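Local coordinates for protein probable amidase (Thermus thermophilus, PDB 2DC0) that is a probable amidase of the amidase family, an alpha/beta protein with one large mixed beta sheet and helices packed around it, at residues R254-R259 with L398-V403; A176-V181 with E379-L384; D215-T220 with E226-E231. All coordinates share one frame; numbering follows the deposited sequence.

Contact 1: R254-R259 with L398-V403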
loop_
_atom_site.group_PDB
_atom_site.type_symbol
_atom_site.label_atom_id
_atom_site.label_comp_id
_atom_site.label_asym_id
_atom_site.label_seq_id
_atom_site.Cartn_x
_atom_site.Cartn_y
_atom_site.Cartn_z
ATOM N N ARG A 254 -19.073 -20.281 -12.076
ATOM C CA ARG A 254 -17.935 -20.480 -12.964
ATOM C C ARG A 254 -18.439 -20.416 -14.402
ATOM O O ARG A 254 -17.818 -19.798 -15.264
ATOM C CB ARG A 254 -17.311 -21.852 -12.723
ATOM C CG ARG A 254 -16.162 -22.169 -13.653
ATOM C CD ARG A 254 -14.869 -22.095 -12.881
ATOM N NE ARG A 254 -14.005 -21.033 -13.349
ATOM C CZ ARG A 254 -12.907 -20.649 -12.712
ATOM N NH1 ARG A 254 -12.555 -21.244 -11.577
ATOM N NH2 ARG A 254 -12.159 -19.679 -13.216
ATOM N N LYS A 255 -19.565 -21.074 -14.656
ATOM C CA LYS A 255 -20.146 -21.094 -15.996
ATOM C C LYS A 255 -20.615 -19.708 -16.431
ATOM O O LYS A 255 -20.388 -19.298 -17.572
ATOM C CB LYS A 255 -21.306 -22.097 -16.048
ATOM C CG LYS A 255 -20.833 -23.546 -15.882
ATOM C CD LYS A 255 -21.967 -24.507 -15.537
ATOM C CE LYS A 255 -22.991 -24.619 -16.654
ATOM N NZ LYS A 255 -24.023 -25.640 -16.299
ATOM N N ALA A 256 -21.262 -18.982 -15.524
ATOM C CA ALA A 256 -21.731 -17.640 -15.858
ATOM C C ALA A 256 -20.547 -16.724 -16.155
ATOM O O ALA A 256 -20.572 -15.958 -17.116
ATOM C CB ALA A 256 -22.557 -17.067 -14.712
ATOM N N PHE A 257 -19.505 -16.809 -15.335
ATOM C CA PHE A 257 -18.335 -15.967 -15.528
ATOM C C PHE A 257 -17.647 -16.284 -16.854
ATOM O O PHE A 257 -17.233 -15.373 -17.588
ATOM C CB PHE A 257 -17.359 -16.156 -14.369
ATOM C CG PHE A 257 -16.173 -15.232 -14.415
ATOM C CD1 PHE A 257 -16.342 -13.852 -14.443
ATOM C CD2 PHE A 257 -14.882 -15.745 -14.392
ATOM C CE1 PHE A 257 -15.244 -12.999 -14.445
ATOM C CE2 PHE A 257 -13.779 -14.900 -14.394
ATOM C CZ PHE A 257 -13.958 -13.524 -14.422
ATOM N N THR A 258 -17.528 -17.575 -17.161
ATOM C CA THR A 258 -16.904 -18.016 -18.404
ATOM C C THR A 258 -17.676 -17.483 -19.610
ATOM O O THR A 258 -17.081 -17.072 -20.605
ATOM C CB THR A 258 -16.846 -19.566 -18.471
ATOM O OG1 THR A 258 -15.984 -20.057 -17.435
ATOM C CG2 THR A 258 -16.307 -20.030 -19.821
ATOM N N ARG A 259 -19.002 -17.491 -19.514
ATOM C CA ARG A 259 -19.859 -16.988 -20.590
ATOM C C ARG A 259 -19.536 -15.521 -20.864
ATOM O O ARG A 259 -19.420 -15.096 -22.020
ATOM C CB ARG A 259 -21.333 -17.120 -20.199
ATOM C CG ARG A 259 -22.302 -16.388 -21.125
ATOM C CD ARG A 259 -23.722 -16.418 -20.568
ATOM N NE ARG A 259 -24.646 -15.633 -21.379
ATOM C CZ ARG A 259 -25.918 -15.413 -21.062
ATOM N NH1 ARG A 259 -26.426 -15.920 -19.946
ATOM N NH2 ARG A 259 -26.686 -14.684 -21.863
ATOM N N LEU A 398 -21.320 -5.081 -9.383
ATOM C CA LEU A 398 -22.558 -4.868 -10.129
ATOM C C LEU A 398 -23.102 -6.208 -10.611
ATOM O O LEU A 398 -22.337 -7.141 -10.864
ATOM C CB LEU A 398 -22.339 -3.930 -11.332
ATOM C CG LEU A 398 -21.085 -4.005 -12.221
ATOM C CD1 LEU A 398 -20.601 -5.415 -12.406
ATOM C CD2 LEU A 398 -21.435 -3.359 -13.567
ATOM N N PRO A 399 -24.434 -6.321 -10.747
ATOM C CA PRO A 399 -25.073 -7.565 -11.197
ATOM C C PRO A 399 -24.641 -7.989 -12.584
ATOM O O PRO A 399 -24.539 -7.156 -13.478
ATOM C CB PRO A 399 -26.567 -7.233 -11.153
ATOM C CG PRO A 399 -26.654 -6.131 -10.143
ATOM C CD PRO A 399 -25.449 -5.290 -10.467
ATOM N N PHE A 400 -24.398 -9.281 -12.774
ATOM C CA PHE A 400 -23.995 -9.749 -14.090
ATOM C C PHE A 400 -24.618 -11.097 -14.452
ATOM O O PHE A 400 -24.607 -11.491 -15.616
ATOM C CB PHE A 400 -22.459 -9.816 -14.183
ATOM C CG PHE A 400 -21.871 -11.165 -13.846
ATOM C CD1 PHE A 400 -21.555 -12.075 -14.853
ATOM C CD2 PHE A 400 -21.600 -11.510 -12.525
ATOM C CE1 PHE A 400 -20.972 -13.306 -14.549
ATOM C CE2 PHE A 400 -21.018 -12.736 -12.209
ATOM C CZ PHE A 400 -20.701 -13.635 -13.221
ATOM N N ALA A 401 -25.169 -11.797 -13.467
ATOM C CA ALA A 401 -25.779 -13.095 -13.741
ATOM C C ALA A 401 -26.826 -13.509 -12.706
ATOM O O ALA A 401 -27.037 -12.823 -11.701
ATOM C CB ALA A 401 -24.689 -14.164 -13.837
ATOM N N LYS A 402 -27.471 -14.641 -12.975
ATOM C CA LYS A 402 -28.509 -15.204 -12.110
ATOM C C LYS A 402 -28.275 -16.706 -11.958
ATOM O O LYS A 402 -28.022 -17.400 -12.940
ATOM C CB LYS A 402 -29.897 -15.009 -12.729
ATOM C CG LYS A 402 -30.332 -13.575 -12.950
ATOM C CD LYS A 402 -30.782 -12.916 -11.658
ATOM C CE LYS A 402 -31.431 -11.563 -11.937
ATOM N NZ LYS A 402 -31.866 -10.864 -10.690
ATOM N N VAL A 403 -28.363 -17.202 -10.728
ATOM C CA VAL A 403 -28.193 -18.623 -10.447
ATOM C C VAL A 403 -29.267 -18.971 -9.418
ATOM O O VAL A 403 -29.403 -18.292 -8.397
ATOM C CB VAL A 403 -26.774 -18.928 -9.882
ATOM C CG1 VAL A 403 -26.665 -20.394 -9.471
ATOM C CG2 VAL A 403 -25.723 -18.616 -10.938
#
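Ala256 and Phe257 on helix 251-263 meet Phe400 and Ala401 on strand 395-403, and the contact is mostly apolar, with no polar bond between the two segments. The helix passes over the strand at an axis separation of 8.8 Å, with an angle of 130° between their N-to-C directions. The small side chains allow the closest approach of CA atoms here, with Ala256 CA 6.4 Å from Ala401 CA.

Methyl contacts come first. Ala256 CB points toward the strand and meets Ala401 CB at 3.7 Å. The same Ala256 CB lies 4.1 Å from Phe400 CE1, so one methyl group touches both strand residues.

The aromatic contacts belong to Phe400, whose ring meets the helix edge-on. Its CE1 lies 3.7 Å from Ala256 O, near the ring plane, and 3.9 Å from Phe257 CA. Phe257 adds its CB, 4.3 Å from Phe400 CZ. One face of the Phe400 ring is covered from within the strand: Ala401 CB sits 3.8 Å above the plane of that ring, over its centre. Phe400 chi1, at 93°, is well off a staggered value and swings the ring over its neighbour. Leu260, one turn further along the helix, and Leu433 near the C-terminus also pack on this ring.

Consecutive strand residues can both face the helix because the strand carries a bulge here. Phe400, with its psi of -15°, and Ala401 both pair with Val408 of strand 406-413, a classic beta bulge, used here where a helix packs against the central mixed sheet.

Contact 2: A176-V181 with E379-L384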
loop_
_atom_site.group_PDB
_atom_site.type_symbol
_atom_site.label_atom_id
_atom_site.label_comp_id
_atom_site.label_asym_id
_atom_site.label_seq_id
_atom_site.Cartn_x
_atom_site.Cartn_y
_atom_site.Cartn_z
ATOM N N ALA A 176 -24.290 -6.398 -2.016
ATOM C CA ALA A 176 -24.736 -5.867 -3.305
ATOM C C ALA A 176 -24.922 -7.043 -4.255
ATOM O O ALA A 176 -25.939 -7.143 -4.936
ATOM C CB ALA A 176 -23.696 -4.891 -3.872
ATOM N N GLY A 177 -23.935 -7.937 -4.289
ATOM C CA GLY A 177 -24.021 -9.095 -5.163
ATOM C C GLY A 177 -25.220 -9.966 -4.828
ATOM O O GLY A 177 -26.012 -10.307 -5.704
ATOM N N PHE A 178 -25.344 -10.316 -3.550
ATOM C CA PHE A 178 -26.424 -11.148 -3.037
ATOM C C PHE A 178 -27.825 -10.645 -3.366
ATOM O O PHE A 178 -28.734 -11.435 -3.653
ATOM C CB PHE A 178 -26.316 -11.257 -1.512
ATOM C CG PHE A 178 -25.357 -12.313 -1.025
ATOM C CD1 PHE A 178 -24.203 -12.626 -1.734
ATOM C CD2 PHE A 178 -25.601 -12.967 0.180
ATOM C CE1 PHE A 178 -23.303 -13.578 -1.252
ATOM C CE2 PHE A 178 -24.711 -13.918 0.675
ATOM C CZ PHE A 178 -23.558 -14.223 -0.046
ATOM N N ASN A 179 -28.002 -9.329 -3.303
ATOM C CA ASN A 179 -29.306 -8.717 -3.530
ATOM C C ASN A 179 -29.523 -8.075 -4.900
ATOM O O ASN A 179 -30.597 -7.537 -5.171
ATOM C CB ASN A 179 -29.571 -7.703 -2.407
ATOM C CG ASN A 179 -29.658 -8.370 -1.034
ATOM O OD1 ASN A 179 -30.644 -9.038 -0.719
ATOM N ND2 ASN A 179 -28.617 -8.208 -0.227
ATOM N N GLY A 180 -28.517 -8.139 -5.767
ATOM C CA GLY A 180 -28.674 -7.590 -7.105
ATOM C C GLY A 180 -28.632 -6.076 -7.258
ATOM O O GLY A 180 -29.324 -5.510 -8.114
ATOM N N VAL A 181 -27.840 -5.399 -6.437
ATOM C CA VAL A 181 -27.724 -3.956 -6.569
ATOM C C VAL A 181 -26.263 -3.596 -6.829
ATOM O O VAL A 181 -25.402 -4.476 -6.934
ATOM C CB VAL A 181 -28.258 -3.211 -5.317
ATOM C CG1 VAL A 181 -29.762 -3.446 -5.176
ATOM C CG2 VAL A 181 -27.536 -3.675 -4.062
ATOM N N GLU A 379 -14.856 -18.423 4.571
ATOM C CA GLU A 379 -13.739 -18.454 3.639
ATOM C C GLU A 379 -14.197 -18.494 2.184
ATOM O O GLU A 379 -13.554 -17.913 1.315
ATOM C CB GLU A 379 -12.808 -19.639 3.950
ATOM C CG GLU A 379 -11.573 -19.710 3.047
ATOM C CD GLU A 379 -10.453 -20.567 3.627
ATOM O OE1 GLU A 379 -10.747 -21.645 4.185
ATOM O OE2 GLU A 379 -9.274 -20.168 3.509
ATOM N N ALA A 380 -15.310 -19.166 1.909
ATOM C CA ALA A 380 -15.806 -19.226 0.537
ATOM C C ALA A 380 -16.320 -17.861 0.055
ATOM O O ALA A 380 -16.058 -17.463 -1.083
ATOM C CB ALA A 380 -16.920 -20.265 0.421
ATOM N N PHE A 381 -17.021 -17.143 0.930
ATOM C CA PHE A 381 -17.620 -15.847 0.590
ATOM C C PHE A 381 -16.865 -14.568 0.926
ATOM O O PHE A 381 -17.350 -13.474 0.633
ATOM C CB PHE A 381 -19.004 -15.736 1.224
ATOM C CG PHE A 381 -20.046 -16.577 0.558
ATOM C CD1 PHE A 381 -20.639 -16.158 -0.628
ATOM C CD2 PHE A 381 -20.451 -17.780 1.126
ATOM C CE1 PHE A 381 -21.626 -16.927 -1.242
ATOM C CE2 PHE A 381 -21.435 -18.557 0.524
ATOM C CZ PHE A 381 -22.026 -18.131 -0.663
ATOM N N ILE A 382 -15.736 -14.631 1.585
ATOM C CA ILE A 382 -14.931 -13.450 1.863
ATOM C C ILE A 382 -13.614 -13.435 1.083
ATOM O O ILE A 382 -13.067 -12.372 0.786
ATOM C CB ILE A 382 -14.658 -13.332 3.392
ATOM C CG1 ILE A 382 -14.449 -11.874 3.781
ATOM C CG2 ILE A 382 -13.443 -14.162 3.781
ATOM C CD1 ILE A 382 -15.699 -11.040 3.702
ATOM N N THR A 383 -13.122 -14.617 0.725
ATOM C CA THR A 383 -11.859 -14.722 -0.002
ATOM C C THR A 383 -11.807 -13.959 -1.324
ATOM O O THR A 383 -10.769 -13.394 -1.672
ATOM C CB THR A 383 -11.500 -16.198 -0.288
ATOM O OG1 THR A 383 -11.446 -16.925 0.947
ATOM C CG2 THR A 383 -10.143 -16.293 -0.969
ATOM N N LEU A 384 -12.921 -13.907 -2.090
ATOM C CA LEU A 384 -12.982 -13.215 -3.375
ATOM C C LEU A 384 -12.927 -11.691 -3.264
ATOM O O LEU A 384 -12.426 -11.009 -4.158
ATOM C CB LEU A 384 -14.258 -13.607 -4.121
ATOM C CG LEU A 384 -14.369 -15.091 -4.474
ATOM C CD1 LEU A 384 -15.704 -15.356 -5.142
ATOM C CD2 LEU A 384 -13.214 -15.494 -5.375
#
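Phe178, near the end of helix 173-179, and Phe381, on helix 377-382, are the two residues that touch, and both are buried. Their CA atoms stand 10.6 Å apart, so the long side chains do all the bridging between the helices.

The interaction is aromatic, an offset edge-to-face pair. Phe178 brings its edge toward the face of Phe381, with the planes at 75° and the ring centroids 5.3 Å apart. The far end of the Phe178 ring leads: its CZ lies 3.5 Å from Phe381 CE1 and 3.6 Å from Phe381 CD1, so it meets one side of the Phe381 ring and misses the centre. Both rings leave their helices in the same way, with CG anti to the carbonyl carbon (chi1 -83° in Phe178, -73° in Phe381), and each side chain projects toward the other helix.

The backbone around Phe178 forms a Schellman motif, which ends helix 173-179 and turns the chain into strand 182-185 of the large amidase sheet. Val181 N donates to Ala176 O at 3.0 Å, while Gly180 N makes a weak bond of 3.3 Å to Gly177 O. Gly180 has the positive phi that this turn requires and that glycine takes up easily.

Gln356 and Ala360 pack on Phe178, while Val368 and the ring of His377 lie against Phe381. Next to Phe178, the Asn179 amide is held at both ends: OD1 accepts from Ala137 N, and ND2 donates to Pro175 O and to Ala144 O.

Contact 3: D215-T220 with E226-E231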
loop_
_atom_site.group_PDB
_atom_site.type_symbol
_atom_site.label_atom_id
_atom_site.label_comp_id
_atom_site.label_asym_id
_atom_site.label_seq_id
_atom_site.Cartn_x
_atom_site.Cartn_y
_atom_site.Cartn_z
ATOM N N ASP A 215 -25.453 6.288 -10.469
ATOM C CA ASP A 215 -25.793 6.744 -9.127
ATOM C C ASP A 215 -24.581 6.561 -8.211
ATOM O O ASP A 215 -24.292 7.413 -7.364
ATOM C CB ASP A 215 -26.967 5.946 -8.556
ATOM C CG ASP A 215 -28.320 6.530 -8.940
ATOM O OD1 ASP A 215 -28.376 7.437 -9.798
ATOM O OD2 ASP A 215 -29.334 6.073 -8.379
ATOM N N ALA A 216 -23.874 5.442 -8.379
ATOM C CA ALA A 216 -22.698 5.150 -7.558
ATOM C C ALA A 216 -21.641 6.245 -7.715
ATOM O O ALA A 216 -21.046 6.693 -6.734
ATOM C CB ALA A 216 -22.111 3.777 -7.945
ATOM N N HIS A 217 -21.398 6.651 -8.957
ATOM C CA HIS A 217 -20.437 7.708 -9.259
ATOM C C HIS A 217 -20.919 9.046 -8.682
ATOM O O HIS A 217 -20.165 9.771 -8.036
ATOM C CB HIS A 217 -20.276 7.845 -10.775
ATOM C CG HIS A 217 -19.643 9.135 -11.200
ATOM N ND1 HIS A 217 -18.303 9.406 -11.015
ATOM C CD2 HIS A 217 -20.175 10.240 -11.775
ATOM C CE1 HIS A 217 -18.038 10.623 -11.457
ATOM N NE2 HIS A 217 -19.156 11.150 -11.924
ATOM N N PHE A 218 -22.182 9.357 -8.934
ATOM C CA PHE A 218 -22.801 10.594 -8.472
ATOM C C PHE A 218 -22.676 10.753 -6.962
ATOM O O PHE A 218 -22.227 11.789 -6.465
ATOM C CB PHE A 218 -24.279 10.595 -8.880
ATOM C CG PHE A 218 -25.047 11.811 -8.430
ATOM C CD1 PHE A 218 -24.630 13.092 -8.780
ATOM C CD2 PHE A 218 -26.214 11.669 -7.684
ATOM C CE1 PHE A 218 -25.364 14.218 -8.395
ATOM C CE2 PHE A 218 -26.956 12.791 -7.294
ATOM C CZ PHE A 218 -26.526 14.065 -7.653
ATOM N N LEU A 219 -23.067 9.712 -6.240
ATOM C CA LEU A 219 -23.024 9.723 -4.789
ATOM C C LEU A 219 -21.598 9.718 -4.235
ATOM O O LEU A 219 -21.323 10.351 -3.210
ATOM C CB LEU A 219 -23.804 8.521 -4.265
ATOM C CG LEU A 219 -24.506 8.616 -2.918
ATOM C CD1 LEU A 219 -25.343 9.896 -2.817
ATOM C CD2 LEU A 219 -25.393 7.389 -2.777
ATOM N N THR A 220 -20.691 9.011 -4.904
ATOM C CA THR A 220 -19.306 8.952 -4.445
ATOM C C THR A 220 -18.654 10.335 -4.525
ATOM O O THR A 220 -17.873 10.699 -3.654
ATOM C CB THR A 220 -18.483 7.910 -5.259
ATOM O OG1 THR A 220 -19.035 6.603 -5.053
ATOM C CG2 THR A 220 -17.026 7.898 -4.807
ATOM N N GLU A 226 -15.503 15.721 -3.899
ATOM C CA GLU A 226 -14.673 16.092 -5.036
ATOM C C GLU A 226 -15.235 15.464 -6.299
ATOM O O GLU A 226 -15.916 14.440 -6.239
ATOM C CB GLU A 226 -13.228 15.625 -4.813
ATOM C CG GLU A 226 -13.077 14.110 -4.735
ATOM C CD GLU A 226 -11.678 13.666 -4.313
ATOM O OE1 GLU A 226 -10.684 14.151 -4.903
ATOM O OE2 GLU A 226 -11.574 12.815 -3.402
ATOM N N SER A 227 -14.963 16.081 -7.443
ATOM C CA SER A 227 -15.452 15.540 -8.700
ATOM C C SER A 227 -14.524 14.418 -9.142
ATOM O O SER A 227 -13.321 14.451 -8.884
ATOM C CB SER A 227 -15.507 16.622 -9.778
ATOM O OG SER A 227 -14.208 17.051 -10.128
ATOM N N ILE A 228 -15.102 13.425 -9.802
ATOM C CA ILE A 228 -14.359 12.276 -10.293
ATOM C C ILE A 228 -14.603 12.171 -11.796
ATOM O O ILE A 228 -15.646 11.700 -12.231
ATOM C CB ILE A 228 -14.844 10.992 -9.596
ATOM C CG1 ILE A 228 -14.602 11.113 -8.088
ATOM C CG2 ILE A 228 -14.131 9.773 -10.178
ATOM C CD1 ILE A 228 -15.297 10.072 -7.166
ATOM N N PRO A 229 -13.640 12.627 -12.610
ATOM C CA PRO A 229 -13.764 12.582 -14.070
ATOM C C PRO A 229 -14.086 11.188 -14.613
ATOM O O PRO A 229 -13.536 10.191 -14.150
ATOM C CB PRO A 229 -12.399 13.081 -14.546
ATOM C CG PRO A 229 -11.990 14.030 -13.458
ATOM C CD PRO A 229 -12.369 13.258 -12.208
ATOM N N LEU A 230 -14.986 11.129 -15.589
ATOM C CA LEU A 230 -15.356 9.866 -16.214
ATOM C C LEU A 230 -14.915 9.881 -17.670
ATOM O O LEU A 230 -15.578 10.473 -18.520
ATOM C CB LEU A 230 -16.868 9.645 -16.148
ATOM C CG LEU A 230 -17.469 9.308 -14.781
ATOM C CD1 LEU A 230 -18.979 9.150 -14.916
ATOM C CD2 LEU A 230 -16.849 8.025 -14.248
ATOM N N GLU A 231 -13.790 9.236 -17.955
ATOM C CA GLU A 231 -13.270 9.190 -19.317
ATOM C C GLU A 231 -14.026 8.158 -20.147
ATOM O O GLU A 231 -14.549 7.180 -19.616
ATOM C CB GLU A 231 -11.779 8.845 -19.304
ATOM C CG GLU A 231 -10.914 9.857 -18.564
ATOM C CD GLU A 231 -10.933 11.229 -19.215
ATOM O OE1 GLU A 231 -10.495 11.341 -20.385
ATOM O OE2 GLU A 231 -11.384 12.194 -18.555
#
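His217 and Thr220 on helix 213-224 meet Leu230 and Ile228 in a helix-against-loop contact, made where the chain folds back along the helix it has just left. In this amidase fold the helix lies on the large mixed sheet, with Ala216 and Thr220 touching strands 182-185 and 206-210, and the returning segment runs on toward strand 237-240. The two segments bury 233 Å² between them, and the closest pair of CA atoms is His217 CA and Ile228 CA, 7.7 Å apart.

The outer part of the contact is a CH-pi interaction. Leu230 and His217 approach from opposite directions, and Leu230 CD1 settles over one face of the imidazole, 3.6 Å from the ring centroid and only 12° off its normal. The ring reaches the loop because its CG stands anti to the backbone N of His217 (chi1 163°). The in-plane edge of the ring is turned to the main chain of Ile228, but the model is too tight there, and the orientation of the imidazole too doubtful, for more to be read from it.

Deeper in, Ile228 points at the helix and its extended CG1 branch crosses Thr220 obliquely, bringing Ile228 CD1 within 3.6 Å of Thr220 CG2. Glu221, on the same helix, accepts a hydrogen bond from Ile228 N through its carboxylate. Glu226 forms a salt bridge to Arg190 and also packs on Lys343 of the second subunit.

With its methyl given to Ile228, Thr220 turns its hydroxyl back on the helix: Thr220 OG1 donates to Ala216 O at 2.6 Å, from the carbonyl face opposite Thr220 N.

In the fold
All three contacts lie in or beside the large mixed sheet and the helices around it; contact 1 alone includes one of its strands. Contacts 1 and 2 are neighbours, their centres about 13 Å apart, and they touch where Pro399 CG lies 3.4 Å from Gly180 O; strand 182-185, which follows helix 173-179, runs beside strand 395-403. Contact 3 is more remote, about 26 Å from contact 1 and about 24 Å from contact 2 between centres, though its helix packs on that same strand 182-185. Along the chain, contact 2 opens first, contact 3 is completed next, then contact 1 opens, and contacts 2 and 1 close in turn. This crossing ties the chain's middle to its C-terminal part, with contact 3 a local fold-back.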